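Local coordinates for protein beta-alanyl-CoA:ammonia lyase 2 (Clostridium propionicum, PDB 4MTU) that probably catalyses the removal of ammonia from beta-alanyl-CoA and binds a zinc ion, at residues A17-T20 and G21-N25; G26-I29 and V30-W33. All coordinates share one frame; numbering follows the deposited sequence. Where two conformers were deposited one is given.

Contact 1: A17-T20 and G21-N25; sequences AHYT and GNLVN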
ATOM      1  N   ALA A  17      -6.710   0.331  -8.419  1.00  9.94           N
ATOM      2  CA  ALA A  17      -8.090  -0.125  -8.433  1.00  9.98           C
ATOM      3  C   ALA A  17      -8.657  -0.005  -7.040  1.00  9.75           C
ATOM      4  O   ALA A  17      -7.971  -0.255  -6.045  1.00 10.45           O
ATOM      5  CB  ALA A  17      -8.151  -1.580  -8.880  1.00 10.67           C
ATOM      6  N   HIS A  18      -9.948   0.303  -6.977  1.00 10.14           N
ATOM      7  CA  HIS A  18     -10.636   0.452  -5.695  1.00  9.78           C
ATOM      8  C   HIS A  18     -11.925  -0.361  -5.657  1.00 10.05           C
ATOM      9  O   HIS A  18     -12.171  -1.082  -4.702  1.00 11.35           O
ATOM     10  CB  HIS A  18     -10.895   1.937  -5.416  1.00 11.18           C
ATOM     11  CG  HIS A  18     -11.208   2.182  -4.007  1.00 11.51           C
ATOM     12  ND1 HIS A  18     -10.219   2.214  -3.037  1.00 12.69           N
ATOM     13  CD2 HIS A  18     -12.434   2.395  -3.401  1.00 12.70           C
ATOM     14  CE1 HIS A  18     -10.818   2.458  -1.902  1.00 13.31           C
ATOM     15  NE2 HIS A  18     -12.134   2.544  -2.046  1.00 13.30           N
ATOM     16  N   TYR A  19     -12.757  -0.192  -6.647  1.00 11.56           N
ATOM     17  CA  TYR A  19     -13.974  -0.974  -6.765  1.00 12.16           C
ATOM     18  C   TYR A  19     -13.698  -2.184  -7.598  1.00 12.05           C
ATOM     19  O   TYR A  19     -12.625  -2.316  -8.226  1.00 13.49           O
ATOM     20  CB  TYR A  19     -15.121  -0.120  -7.322  1.00 15.91           C
ATOM     21  CG  TYR A  19     -15.366   1.059  -6.419  1.00 18.80           C
ATOM     22  CD1 TYR A  19     -15.938   0.919  -5.142  1.00 20.07           C
ATOM     23  CD2 TYR A  19     -14.960   2.390  -6.773  1.00 21.60           C
ATOM     24  CE1 TYR A  19     -16.146   1.985  -4.282  1.00 23.82           C
ATOM     25  CE2 TYR A  19     -15.203   3.422  -5.895  1.00 26.13           C
ATOM     26  CZ  TYR A  19     -15.794   3.246  -4.651  1.00 28.97           C
ATOM     27  OH  TYR A  19     -15.964   4.385  -3.827  1.00 41.71           O
ATOM     28  N   THR A  20     -14.675  -3.092  -7.661  1.00 13.51           N
ATOM     29  CA  THR A  20     -14.610  -4.163  -8.608  1.00 12.95           C
ATOM     30  C   THR A  20     -14.581  -3.631 -10.041  1.00 12.45           C
ATOM     31  O   THR A  20     -14.842  -2.452 -10.317  1.00 14.38           O
ATOM     32  CB  THR A  20     -15.887  -5.075  -8.408  1.00 13.83           C
ATOM     33  OG1 THR A  20     -17.054  -4.283  -8.264  1.00 15.00           O
ATOM     34  CG2 THR A  20     -15.733  -5.904  -7.125  1.00 15.42           C
ATOM     35  N   GLY A  21     -14.161  -4.477 -10.957  1.00 12.42           N
ATOM     36  CA  GLY A  21     -14.120  -4.124 -12.373  1.00 12.66           C
ATOM     37  C   GLY A  21     -12.946  -3.207 -12.752  1.00 11.84           C
ATOM     38  O   GLY A  21     -12.975  -2.530 -13.775  1.00 12.69           O
ATOM     39  N   ASN A  22     -11.875  -3.229 -11.940  1.00 11.16           N
ATOM     40  CA  ASN A  22     -10.672  -2.425 -12.226  1.00 11.15           C
ATOM     41  C   ASN A  22     -10.945  -0.932 -12.240  1.00 10.47           C
ATOM     42  O   ASN A  22     -10.201  -0.156 -12.832  1.00 12.05           O
ATOM     43  CB  ASN A  22     -10.004  -2.865 -13.516  1.00 12.60           C
ATOM     44  CG  ASN A  22      -9.414  -4.239 -13.294  1.00 17.05           C
ATOM     45  OD1 ASN A  22      -8.541  -4.422 -12.435  1.00 17.57           O
ATOM     46  ND2 ASN A  22     -10.020  -5.263 -13.941  1.00 22.22           N
ATOM     47  N   LEU A  23     -11.975  -0.494 -11.496  1.00 11.34           N
ATOM     48  CA  LEU A  23     -12.390   0.885 -11.445  1.00 11.08           C
ATOM     49  C   LEU A  23     -11.663   1.604 -10.307  1.00 10.36           C
ATOM     50  O   LEU A  23     -11.669   1.156  -9.145  1.00 11.02           O
ATOM     51  CB  LEU A  23     -13.902   0.936 -11.234  1.00 12.64           C
ATOM     52  CG  LEU A  23     -14.519   2.317 -11.208  1.00 14.12           C
ATOM     53  CD1 LEU A  23     -14.401   3.032 -12.549  1.00 15.44           C
ATOM     54  CD2 LEU A  23     -15.996   2.195 -10.844  1.00 17.23           C
ATOM     55  N   VAL A  24     -11.041   2.733 -10.640  1.00 10.48           N
ATOM     56  CA  VAL A  24     -10.379   3.589  -9.669  1.00 10.29           C
ATOM     57  C   VAL A  24     -11.423   4.517  -9.057  1.00 10.53           C
ATOM     58  O   VAL A  24     -12.386   4.934  -9.714  1.00 12.15           O
ATOM     59  CB  VAL A  24      -9.246   4.377 -10.340  1.00 10.52           C
ATOM     60  CG1 VAL A  24      -8.505   5.246  -9.374  1.00 11.00           C
ATOM     61  CG2 VAL A  24      -8.287   3.418 -11.064  1.00 11.13           C
ATOM     62  N   ASN A  25     -11.269   4.813  -7.761  1.00 10.39           N
ATOM     63  CA  ASN A  25     -12.154   5.727  -7.066  1.00 10.47           C
ATOM     64  C   ASN A  25     -11.829   7.187  -7.387  1.00 10.64           C
ATOM     65  O   ASN A  25     -10.682   7.578  -7.628  1.00 11.09           O
ATOM     66  CB  ASN A  25     -12.093   5.470  -5.564  1.00 10.72           C
ATOM     67  CG  ASN A  25     -10.740   5.519  -4.924  1.00 10.68           C
ATOM     68  OD1 ASN A  25      -9.720   5.262  -5.578  1.00 11.82           O
ATOM     69  ND2 ASN A  25     -10.699   5.729  -3.615  1.00 12.67           N
TER
HETATM   70  O   HOH W   1     -11.136  -4.328  -9.338  1.00 13.03           O
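H18 and N25 stack on each other at the neck of a local chain reversal in the loop between strand 4-11 and helix 27-45. The imidazole and amide are almost parallel, their planes 3° apart. ND2 of N25 sits over the centre of the H18 ring, and CG of N25 lies 3.5 Å from CG of H18. With chi1 at 55°, N25 CG lies between its backbone N and carbonyl carbon, and CB, pointing toward 17-20, carries the amide onto the ring. NE2 of H18 is hydrogen-bonded to D35 of the third subunit and ND1 to K15 of the second, which helps orient the ring.

One carbonyl closes the neck. L23 O accepts from H18 N at 2.9 Å and from Y19 N at 3.0 Å. The Y19 bond lies in the carbonyl plane, whereas H18 N is tilted from it. Further round, a water donates to Y19 O at 2.7 Å and accepts from N22 N. The Y19 ring stands nearly at right angles to the N25 amide, with CE2 3.7 Å from CB of N25. The whole is a water-bridged loop at a subunit interface, leading into the central helix of a hot dog fold.

Contact 2: G26-I29 and V30-W33; sequences GARI and VNQW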
ATOM      1  N   GLY A  26     -12.854   8.050  -7.342  1.00 11.44           N
ATOM      2  CA  GLY A  26     -12.643   9.461  -7.560  1.00 12.54           C
ATOM      3  C   GLY A  26     -11.686  10.099  -6.534  1.00 11.67           C
ATOM      4  O   GLY A  26     -10.953  11.036  -6.852  1.00 12.21           O
ATOM      5  N   ALA A  27     -11.666   9.563  -5.323  1.00 11.62           N
ATOM      6  CA  ALA A  27     -10.756  10.072  -4.320  1.00 11.74           C
ATOM      7  C   ALA A  27      -9.292   9.957  -4.736  1.00 10.90           C
ATOM      8  O   ALA A  27      -8.464  10.708  -4.229  1.00 11.91           O
ATOM      9  CB  ALA A  27     -10.973   9.417  -2.968  1.00 12.91           C
ATOM     10  N   ARG A  28      -8.952   9.047  -5.661  1.00 10.50           N
ATOM     11  CA  ARG A  28      -7.565   8.985  -6.128  1.00 10.34           C
ATOM     12  C   ARG A  28      -7.154  10.292  -6.795  1.00 10.19           C
ATOM     13  O   ARG A  28      -5.997  10.719  -6.701  1.00 10.79           O
ATOM     14  CB  ARG A  28      -7.417   7.804  -7.105  1.00 10.80           C
ATOM     15  CG  ARG A  28      -6.043   7.671  -7.745  1.00 11.16           C
ATOM     16  CD  ARG A  28      -4.990   7.308  -6.763  1.00 11.57           C
ATOM     17  NE  ARG A  28      -3.644   7.235  -7.352  1.00 12.13           N
ATOM     18  CZ  ARG A  28      -2.873   8.269  -7.521  1.00 11.74           C
ATOM     19  NH1 ARG A  28      -3.263   9.492  -7.175  1.00 12.71           N
ATOM     20  NH2 ARG A  28      -1.658   8.114  -8.024  1.00 13.62           N
ATOM     21  N   ILE A  29      -8.103  10.922  -7.518  1.00 10.54           N
ATOM     22  CA  ILE A  29      -7.812  12.209  -8.137  1.00 10.55           C
ATOM     23  C   ILE A  29      -7.591  13.279  -7.060  1.00 10.35           C
ATOM     24  O   ILE A  29      -6.678  14.101  -7.158  1.00 10.68           O
ATOM     25  CB  ILE A  29      -8.995  12.631  -9.061  1.00 10.47           C
ATOM     26  CG1 ILE A  29      -9.137  11.649 -10.228  1.00 11.37           C
ATOM     27  CG2 ILE A  29      -8.796  14.052  -9.510  1.00 12.13           C
ATOM     28  CD1 ILE A  29     -10.401  11.870 -11.065  1.00 12.71           C
ATOM     29  N   VAL A  30      -8.443  13.272  -6.017  1.00 10.73           N
ATOM     30  CA  VAL A  30      -8.323  14.234  -4.935  1.00 11.04           C
ATOM     31  C   VAL A  30      -6.991  14.045  -4.203  1.00 10.70           C
ATOM     32  O   VAL A  30      -6.357  15.054  -3.871  1.00 11.52           O
ATOM     33  CB  VAL A  30      -9.533  14.125  -4.006  1.00 11.50           C
ATOM     34  CG1 VAL A  30      -9.417  15.137  -2.870  1.00 13.37           C
ATOM     35  CG2 VAL A  30     -10.841  14.313  -4.781  1.00 13.69           C
ATOM     36  N   ASN A  31      -6.536  12.838  -4.041  1.00 11.26           N
ATOM     37  CA  ASN A  31      -5.226  12.587  -3.457  1.00 11.40           C
ATOM     38  C   ASN A  31      -4.140  13.320  -4.254  1.00 10.72           C
ATOM     39  O   ASN A  31      -3.269  13.993  -3.730  1.00 11.24           O
ATOM     40  CB  ASN A  31      -5.023  11.077  -3.394  0.63 12.26           C
ATOM     41  CG  ASN A  31      -3.691  10.746  -2.784  0.63 17.39           C
ATOM     42  OD1 ASN A  31      -3.184  11.498  -2.012  0.63 21.59           O
ATOM     43  ND2 ASN A  31      -3.069   9.661  -3.148  0.63 44.79           N
ATOM     44  N   GLN A  32      -4.211  13.155  -5.596  1.00 10.33           N
ATOM     45  CA  GLN A  32      -3.198  13.770  -6.434  1.00 10.23           C
ATOM     46  C   GLN A  32      -3.296  15.295  -6.423  1.00 10.40           C
ATOM     47  O   GLN A  32      -2.254  15.968  -6.381  1.00 10.66           O
ATOM     48  CB  GLN A  32      -3.249  13.240  -7.893  1.00 10.68           C
ATOM     49  CG  GLN A  32      -1.911  13.367  -8.538  1.00 11.58           C
ATOM     50  CD  GLN A  32      -0.862  12.519  -7.883  1.00 11.12           C
ATOM     51  OE1 GLN A  32      -1.140  11.365  -7.493  1.00 11.87           O
ATOM     52  NE2 GLN A  32       0.326  13.025  -7.732  1.00 12.23           N
ATOM     53  N   TRP A  33      -4.505  15.836  -6.445  1.00 10.47           N
ATOM     54  CA  TRP A  33      -4.656  17.310  -6.365  1.00 10.53           C
ATOM     55  C   TRP A  33      -4.087  17.833  -5.039  1.00 10.48           C
ATOM     56  O   TRP A  33      -3.547  18.951  -5.037  1.00 11.05           O
ATOM     57  CB  TRP A  33      -6.100  17.672  -6.506  1.00 10.77           C
ATOM     58  CG  TRP A  33      -6.646  17.554  -7.913  1.00 10.47           C
ATOM     59  CD1 TRP A  33      -5.945  17.577  -9.077  1.00 10.90           C
ATOM     60  CD2 TRP A  33      -8.031  17.440  -8.259  1.00 10.71           C
ATOM     61  NE1 TRP A  33      -6.805  17.476 -10.161  1.00 11.38           N
ATOM     62  CE2 TRP A  33      -8.103  17.390  -9.656  1.00 11.19           C
ATOM     63  CE3 TRP A  33      -9.199  17.330  -7.500  1.00 11.65           C
ATOM     64  CZ2 TRP A  33      -9.334  17.289 -10.355  1.00 11.58           C
ATOM     65  CZ3 TRP A  33     -10.389  17.216  -8.161  1.00 12.33           C
ATOM     66  CH2 TRP A  33     -10.459  17.186  -9.579  1.00 12.02           C
TER
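R28 extends with CG trans to its backbone N (chi1 176°) and then bends at chi2. Q32 also bends at chi2, 64°. The two chains run side by side, one helical turn apart, and the bends bring their polar ends together. NH1 of R28 donates to OE1 of Q32 at 2.8 Å. The bond is nearly straight, with an N-H...O angle of 164°. It uses a lone pair of OE1 in the carbonyl plane, and OE1 lies at the edge of the guanidinium, near its plane. NH2 adds a weak bond to the same oxygen. Each group has a second partner: NE of R28 forms a salt bridge with D16, and NE2 of Q32 is hydrogen-bonded to H8.

This is the first part of helix 27-45, the long helix that the sheet of the hot dog fold wraps around. Its backbone bonds include N31 N to A27 O at 2.9 Å and W33 N to I29 O at 2.9 Å.

Another side of the helix carries an apolar i to i+4 pair. CG2 of I29 stands over one face of the W33 indole in a CH-pi contact, 3.3 Å from the centroid of its six-membered ring. The indole NE1 bonds to E88 O, which helps to fix the ring's rotation. Y71 and A89 of the sheet pack on both I29 and W33, and V30 meets strand 50-59.

Contacts 1 and 2 follow each other along the chain, their centres about 14 Å apart. Contact 1 is a partly buried loop, about 19 Å from the centre of the chain. Contact 2 is buried, about 7 Å from that centre. The loop forms no regular helix or strand; its internal contacts are a shared carbonyl, a water bridge and a ring-amide stack. The helix has repeating i to i+4 bonds. Its side chains form a polar pair, R28 and Q32, beside strand 4-11, and an apolar pair, I29 and W33, on strands 68-78 and 82-95. Both contacts touch the third subunit: N25 of contact 1 packs on N31 of that subunit, and N31 of contact 2 packs on its N25.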